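Local coordinates for protein S100-A5 (Homo sapiens, PDB 6WN7) that binds calcium, zinc and copper ions as a homodimeric EF-hand protein of the S100 family, with calcium and copper competing for the same sites, at residues H20-S23 with G24-G27; K73-S76 with V77-M81. The protein carries 2 engineered substitutions. All coordinates share one frame; numbering follows the deposited sequence. Where two conformers were deposited one is given.

Interaction 1: residues H20-S23 with G24-G27; sequences HKYS and GREG. With CA (calcium ion), chain K.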
loop_
_atom_site.group_PDB
_atom_site.type_symbol
_atom_site.label_atom_id
_atom_site.label_comp_id
_atom_site.label_asym_id
_atom_site.label_seq_id
_atom_site.Cartn_x
_atom_site.Cartn_y
_atom_site.Cartn_z
ATOM N N HIS B 20 -1.312 9.101 9.597
ATOM C CA HIS B 20 -0.950 10.061 10.635
ATOM C C HIS B 20 -2.077 11.035 10.938
ATOM O O HIS B 20 -2.218 11.459 12.085
ATOM C CB HIS B 20 0.339 10.765 10.232
ATOM C CG HIS B 20 1.559 9.933 10.489
ATOM N ND1 HIS B 20 2.193 9.891 11.712
ATOM C CD2 HIS B 20 2.237 9.077 9.693
ATOM C CE1 HIS B 20 3.204 9.049 11.655
ATOM N NE2 HIS B 20 3.265 8.557 10.434
ATOM N N LYS B 21 -2.902 11.384 9.949
ATOM C CA LYS B 21 -4.092 12.180 10.231
ATOM C C LYS B 21 -4.888 11.592 11.394
ATOM O O LYS B 21 -5.416 12.330 12.227
ATOM C CB LYS B 21 -4.965 12.294 8.973
ATOM C CG LYS B 21 -6.258 13.089 9.163
ATOM C CD LYS B 21 -7.236 12.980 7.985
ATOM C CE LYS B 21 -6.569 13.243 6.644
ATOM N NZ LYS B 21 -7.564 13.643 5.593
ATOM N N TYR B 22 -4.982 10.267 11.473
ATOM C CA TYR B 22 -5.789 9.619 12.499
ATOM C C TYR B 22 -4.980 9.052 13.652
ATOM O O TYR B 22 -5.487 9.016 14.770
ATOM C CB TYR B 22 -6.655 8.525 11.860
ATOM C CG TYR B 22 -7.603 9.106 10.842
ATOM C CD1 TYR B 22 -8.794 9.657 11.237
ATOM C CD2 TYR B 22 -7.274 9.163 9.512
ATOM C CE1 TYR B 22 -9.640 10.225 10.347
ATOM C CE2 TYR B 22 -8.121 9.727 8.609
ATOM C CZ TYR B 22 -9.301 10.264 9.044
ATOM O OH TYR B 22 -10.174 10.820 8.167
ATOM N N SER B 23 -3.726 8.646 13.439
ATOM C CA SER B 23 -2.946 8.071 14.533
ATOM C C SER B 23 -2.569 9.095 15.602
ATOM O O SER B 23 -2.376 8.727 16.762
ATOM C CB SER B 23 -1.699 7.393 13.980
ATOM O OG SER B 23 -0.801 8.337 13.471
ATOM N N GLY B 24 -2.467 10.362 15.255
ATOM C CA GLY B 24 -2.108 11.389 16.222
ATOM C C GLY B 24 -3.220 11.980 17.084
ATOM O O GLY B 24 -2.946 12.876 17.892
ATOM N N ARG B 25 -4.461 11.496 16.954
ATOM C CA ARG B 25 -5.575 12.082 17.687
ATOM C C ARG B 25 -5.526 11.750 19.173
ATOM O O ARG B 25 -5.839 12.607 20.007
ATOM C CB ARG B 25 -6.881 11.625 17.062
ATOM C CG ARG B 25 -6.909 11.911 15.600
ATOM C CD ARG B 25 -8.253 11.660 15.011
ATOM N NE ARG B 25 -8.379 12.368 13.744
ATOM C CZ ARG B 25 -9.529 12.648 13.150
ATOM N NH1 ARG B 25 -10.678 12.294 13.696
ATOM N NH2 ARG B 25 -9.514 13.297 12.004
ATOM N N GLU B 26 -5.129 10.529 19.526
ATOM C CA GLU B 26 -5.088 10.133 20.924
ATOM C C GLU B 26 -4.006 9.089 21.167
ATOM O O GLU B 26 -3.588 8.360 20.262
ATOM C CB GLU B 26 -6.444 9.584 21.360
ATOM C CG GLU B 26 -6.921 8.473 20.473
ATOM C CD GLU B 26 -8.003 7.662 21.124
ATOM O OE1 GLU B 26 -8.737 8.253 21.949
ATOM O OE2 GLU B 26 -8.114 6.454 20.820
ATOM N N GLY B 27 -3.567 9.019 22.415
ATOM C CA GLY B 27 -2.575 8.032 22.739
ATOM C C GLY B 27 -1.278 8.307 22.012
ATOM O O GLY B 27 -0.949 9.443 21.671
HETATM CA CA CA K . -3.031 7.221 18.344
HETATM O O HOH W 1 -3.328 5.438 19.821
#

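Interaction 2: residues K73-S76 with V77-M81; sequences KEYS and VFLTM. With CA (calcium ion), chain L.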
loop_
_atom_site.group_PDB
_atom_site.type_symbol
_atom_site.label_atom_id
_atom_site.label_comp_id
_atom_site.label_asym_id
_atom_site.label_seq_id
_atom_site.Cartn_x
_atom_site.Cartn_y
_atom_site.Cartn_z
ATOM N N LYS B 73 3.247 -0.709 10.378
ATOM C CA LYS B 73 3.501 -1.997 9.740
ATOM C C LYS B 73 2.256 -2.871 9.732
ATOM O O LYS B 73 1.925 -3.491 8.720
ATOM C CB LYS B 73 4.621 -2.716 10.465
ATOM C CG LYS B 73 4.785 -4.147 10.055
ATOM C CD LYS B 73 6.108 -4.683 10.533
ATOM C CE LYS B 73 6.176 -6.165 10.305
ATOM N NZ LYS B 73 7.323 -6.794 11.018
ATOM N N GLU B 74 1.564 -2.949 10.866
ATOM C CA GLU B 74 0.281 -3.648 10.923
ATOM C C GLU B 74 -0.748 -3.012 9.999
ATOM O O GLU B 74 -1.507 -3.718 9.326
ATOM C CB GLU B 74 -0.232 -3.595 12.362
ATOM C CG GLU B 74 0.660 -4.353 13.330
ATOM C CD GLU B 74 0.372 -4.093 14.806
ATOM O OE1 GLU B 74 -0.067 -2.992 15.169
ATOM O OE2 GLU B 74 0.612 -5.018 15.614
ATOM N N TYR B 75 -0.803 -1.673 9.961
ATOM C CA TYR B 75 -1.727 -0.958 9.075
ATOM C C TYR B 75 -1.400 -1.200 7.612
ATOM O O TYR B 75 -2.282 -1.133 6.758
ATOM C CB TYR B 75 -1.685 0.542 9.408
ATOM C CG TYR B 75 -2.066 1.545 8.322
ATOM C CD1 TYR B 75 -3.354 2.071 8.251
ATOM C CD2 TYR B 75 -1.125 2.017 7.415
ATOM C CE1 TYR B 75 -3.709 3.009 7.277
ATOM C CE2 TYR B 75 -1.465 2.957 6.437
ATOM C CZ TYR B 75 -2.761 3.462 6.372
ATOM O OH TYR B 75 -3.111 4.419 5.410
ATOM N N SER B 76 -0.145 -1.473 7.301
ATOM C CA SER B 76 0.216 -1.743 5.923
ATOM C C SER B 76 -0.403 -3.026 5.398
ATOM O O SER B 76 -0.531 -3.183 4.178
ATOM C CB SER B 76 1.724 -1.823 5.878
ATOM O OG SER B 76 2.273 -0.616 6.352
ATOM N N VAL B 77 -0.770 -3.949 6.292
ATOM C CA VAL B 77 -1.435 -5.178 5.881
ATOM C C VAL B 77 -2.855 -4.883 5.424
ATOM O O VAL B 77 -3.376 -5.542 4.519
ATOM C CB VAL B 77 -1.422 -6.199 7.028
ATOM C CG1 VAL B 77 -2.222 -7.417 6.649
ATOM C CG2 VAL B 77 -0.018 -6.589 7.372
ATOM N N PHE B 78 -3.501 -3.896 6.043
ATOM C CA PHE B 78 -4.838 -3.487 5.626
ATOM C C PHE B 78 -4.796 -2.839 4.249
ATOM O O PHE B 78 -5.591 -3.175 3.368
ATOM C CB PHE B 78 -5.426 -2.560 6.701
ATOM C CG PHE B 78 -6.850 -2.136 6.454
ATOM C CD1 PHE B 78 -7.832 -3.051 6.155
ATOM C CD2 PHE B 78 -7.204 -0.807 6.525
ATOM C CE1 PHE B 78 -9.109 -2.637 5.932
ATOM C CE2 PHE B 78 -8.504 -0.409 6.306
ATOM C CZ PHE B 78 -9.443 -1.317 6.020
ATOM N N LEU B 79 -3.861 -1.911 4.042
ATOM C CA LEU B 79 -3.700 -1.305 2.725
ATOM C C LEU B 79 -3.513 -2.366 1.648
ATOM O O LEU B 79 -4.060 -2.254 0.550
ATOM C CB LEU B 79 -2.503 -0.350 2.726
ATOM C CG LEU B 79 -2.573 0.927 3.566
ATOM C CD1 LEU B 79 -1.280 1.704 3.435
ATOM C CD2 LEU B 79 -3.727 1.767 3.142
ATOM N N THR B 80 -2.726 -3.397 1.944
ATOM C CA THR B 80 -2.539 -4.478 0.990
ATOM C C THR B 80 -3.842 -5.226 0.715
ATOM O O THR B 80 -4.113 -5.602 -0.430
ATOM C CB THR B 80 -1.455 -5.417 1.500
ATOM O OG1 THR B 80 -0.263 -4.676 1.754
ATOM C CG2 THR B 80 -1.125 -6.429 0.468
ATOM N N MET B 81 -4.666 -5.460 1.738
ATOM C CA MET B 81 -5.956 -6.083 1.465
ATOM C C MET B 81 -6.746 -5.249 0.470
ATOM O O MET B 81 -7.419 -5.783 -0.410
ATOM C CB MET B 81 -6.781 -6.220 2.744
ATOM C CG MET B 81 -6.257 -7.174 3.791
ATOM S SD MET B 81 -6.941 -6.764 5.420
ATOM C CE MET B 81 -8.647 -7.186 5.161
HETATM CA CA CA L . -0.046 -3.486 17.576
HETATM O O HOH W 2 1.730 -2.039 17.798
#

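Interaction 1: residues H20-S23 with G24-G27
R25 folds back along the last turn of helix 7-23 and lays its side chain next to Y22. Its CB starts 3.7 Å from Y22 O, and CG, set beside the backbone N (chi1 -54°), comes closer to the same oxygen. From there the chain runs extended through CD to NE, which gives a weak hydrogen bond to K21 O at 3.3 Å, the oxygen lying at the edge of the guanidinium. Y22 CD1 sits over the centre of one guanidinium face, 3.6 Å from R25 CZ; R25 NH2 ends 3.5 Å from Y22 CE1. The two planes are 35° apart, so this is a tilted overlap. Replacing Y22 with an alanine would probably leave that guanidinium face uncovered and the R25 tip freer to swing, and would cost E44 the partner it has in Y22 OH. Where the helix ends the backbone turns to metal: S23 O, on its last residue, and E26 O, in the loop after it, each bind calcium at 2.3 Å, as in the S100-type first EF-hand loop, where main-chain carbonyls supply most ligands. Around this corner, Y22 and R25 pack on helix 34-44, while H20 reaches the second subunit, bonding N87 and stacking on F90 there.

Interaction 2: residues K73-S76 with V77-M81
The Y75 ring is crossed by L79, one turn further along the exit helix of the second EF-hand. Y75 was modelled in two conformers; in the one described, L79 CG stands 4.1 Å from the ring centroid, 29° off the normal, an off-centre CH-pi contact, and CD1 slants in on CE2. With its CG anti to the backbone N (chi1 155°), Y75 turns its ring in the direction of the next turn, where L79 waits. F19 and F72 also meet this ring, at inclined planes. The F78 ring takes M81 SD at its edge, in plane, and packs against I41 of helix 34-44 and L58 and L62 of helix 52-62. The third flat group, the E74 carboxylate, leaves the helix on an extended chain and grips calcium with both oxygens, OE1 at 2.5 Å and OE2 at 2.6 Å. That bidentate glutamate closes the EF-hand loop, alongside D63, N65, D67 and E69. Behind it the backbone tightens for a moment: V77 N bonds E74 O, three residues back, before the regular spacing returns with L79 N to Y75 O at 3.2 Å. One residue on, S76 O accepts two bonds from a single residue, T80 N at 3.1 Å and the hydroxyl T80 OG1 at 2.9 Å.

Each interaction holds part of a different calcium site, and the two metals lie 11.1 Å apart (calcium of chain K to calcium of chain L). Interaction 1 gives its ion two backbone carbonyls from the start of the first EF-hand loop; interaction 2 gives the other ion a carboxylate from the end of the second. Their centres are about 17 Å apart and their nearest atoms about 7 Å, so they do not touch. L32 bridges them, packing against Y22 and S23 on one hand and Y75 on the other. Both also face the dimer partner, interaction 1 through H20 and interaction 2 through L79, which packs on L8 of the second subunit.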